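PDB 6R5M: dendroaspis polylepis MT9 from Dendroaspis polylepis, which selectively antagonizes the muscarinic type 2 acetylcholine receptor and reverses the arterial relaxation induced by agonists of that receptor. Local coordinates for residues 21-25 / 53-57. Sequence-based numbering, arbitrary orientation.
With PGO (S-1,2-propanediol), chain F.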
# COMPACT_ATOMS: atom_id res chain seq x y z
N SER A 21 -2.60 5.84 -7.78
CA SER A 21 -1.89 4.65 -7.34
C SER A 21 -2.14 4.21 -5.89
O SER A 21 -2.57 4.99 -5.04
CB SER A 21 -0.39 4.79 -7.57
OG SER A 21 -0.07 5.14 -8.91
N CYS A 22 -1.87 2.93 -5.65
CA CYS A 22 -1.90 2.23 -4.37
C CYS A 22 -0.49 1.69 -4.17
O CYS A 22 0.23 1.47 -5.16
CB CYS A 22 -2.91 1.09 -4.37
SG CYS A 22 -4.61 1.55 -4.76
N TYR A 23 -0.11 1.42 -2.93
CA TYR A 23 1.19 0.85 -2.64
C TYR A 23 1.15 -0.18 -1.53
O TYR A 23 0.25 -0.16 -0.68
CB TYR A 23 2.23 1.94 -2.31
CG TYR A 23 2.13 2.48 -0.89
CD1 TYR A 23 1.31 3.57 -0.60
CD2 TYR A 23 2.85 1.90 0.15
CE1 TYR A 23 1.22 4.06 0.70
CE2 TYR A 23 2.74 2.37 1.46
CZ TYR A 23 1.92 3.46 1.73
OH TYR A 23 1.82 3.93 3.01
N LYS A 24 2.17 -1.02 -1.49
CA LYS A 24 2.43 -1.98 -0.44
C LYS A 24 3.92 -1.87 -0.18
O LYS A 24 4.73 -2.10 -1.09
CB LYS A 24 2.01 -3.39 -0.85
CG LYS A 24 2.13 -4.41 0.29
CD LYS A 24 1.27 -5.65 0.04
CE LYS A 24 2.02 -6.71 -0.72
NZ LYS A 24 1.26 -7.99 -0.71
N MET A 25 4.27 -1.48 1.04
CA MET A 25 5.65 -1.31 1.46
C MET A 25 6.05 -2.41 2.43
O MET A 25 5.32 -2.65 3.41
CB MET A 25 5.88 0.09 2.04
CG MET A 25 7.35 0.45 2.16
SD MET A 25 7.61 2.14 2.73
CE MET A 25 7.64 2.98 1.18
N ASP A 53 -8.37 -0.47 -8.48
CA ASP A 53 -9.03 -0.67 -7.19
C ASP A 53 -8.65 -2.00 -6.54
O ASP A 53 -8.68 -3.04 -7.21
CB ASP A 53 -10.56 -0.58 -7.30
CG ASP A 53 -11.14 0.79 -7.63
OD1 ASP A 53 -10.46 1.80 -7.38
OD2 ASP A 53 -12.29 0.84 -8.12
N LYS A 54 -8.29 -1.94 -5.24
CA LYS A 54 -7.92 -3.08 -4.38
C LYS A 54 -6.67 -3.85 -4.87
O LYS A 54 -6.46 -4.99 -4.48
CB LYS A 54 -9.14 -4.02 -4.18
CG LYS A 54 -10.36 -3.30 -3.58
CD LYS A 54 -11.61 -4.15 -3.54
CE LYS A 54 -12.41 -4.05 -4.82
NZ LYS A 54 -13.69 -4.79 -4.72
N CYS A 55 -5.83 -3.20 -5.71
CA CYS A 55 -4.64 -3.83 -6.31
C CYS A 55 -3.52 -4.12 -5.32
O CYS A 55 -2.77 -5.06 -5.56
CB CYS A 55 -4.13 -3.01 -7.50
SG CYS A 55 -3.46 -1.39 -7.04
N ASN A 56 -3.38 -3.30 -4.26
CA ASN A 56 -2.30 -3.43 -3.29
C ASN A 56 -2.59 -4.44 -2.16
O ASN A 56 -2.25 -4.19 -1.00
CB ASN A 56 -1.92 -2.04 -2.72
CG ASN A 56 -3.00 -1.38 -1.88
OD1 ASN A 56 -4.20 -1.54 -2.11
ND2 ASN A 56 -2.58 -0.61 -0.88
N TYR A 57 -3.17 -5.61 -2.51
CA TYR A 57 -3.48 -6.65 -1.53
C TYR A 57 -2.21 -7.28 -0.93
O TYR A 57 -2.09 -7.29 0.32
CB TYR A 57 -4.45 -7.68 -2.14
CG TYR A 57 -4.76 -8.86 -1.24
CD1 TYR A 57 -5.76 -8.78 -0.28
CD2 TYR A 57 -4.05 -10.05 -1.35
CE1 TYR A 57 -6.04 -9.86 0.56
CE2 TYR A 57 -4.31 -11.13 -0.51
CZ TYR A 57 -5.32 -11.04 0.44
OH TYR A 57 -5.59 -12.09 1.27
OXT TYR A 57 -1.32 -7.70 -1.70
C1 PGO F . 0.13 8.72 -7.16
C2 PGO F . -0.07 9.36 -8.52
C3 PGO F . -1.35 10.15 -8.58
O1 PGO F . 0.99 9.51 -6.34
O2 PGO F . -0.07 8.36 -9.53
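In this three-finger toxin, the C-terminal tail 53-57 folds back over the start of the central strand of the three-stranded antiparallel sheet, close to the disulfide-rich core from which the fingers extend. At the head of the tail, D53 ties it to the first finger by accepting a hydrogen bond at OD1 from the backbone N of I2. K54 adopts the left-handed helical conformation (phi 62°, psi 21°), redirecting the chain into C55. The sulfur of C55 is disulfide-bonded to C50 at the end of strand 45-50, and its SG packs 3.7 Å from CB of C22, which is itself disulfide-bonded to C3; two of the four toxin disulfides thus meet here. N56 is the buried centre of the contact. The CA-to-CB bond of N56 points toward the strand; N56 CG lies 3.5 Å from C22 CB, and N56 ND2 donates a nearly linear hydrogen bond (171°) to the backbone O of Y23, 2.9 Å away. At the other end of the amide, OD1 accepts a hydrogen bond from the backbone N of H4, so one side chain bridges the two-stranded and three-stranded sheets. At Y57 the chain ends: its CA-to-CB bond points away from the strand, while O of Y57 accepts a hydrogen bond from NH1 of R34 in the neighbouring strand 30-36. The long side chain of K24, kinked at chi3 (89°), reaches the same carboxylate, closing a salt bridge with NZ 2.8 Å from OXT of Y57.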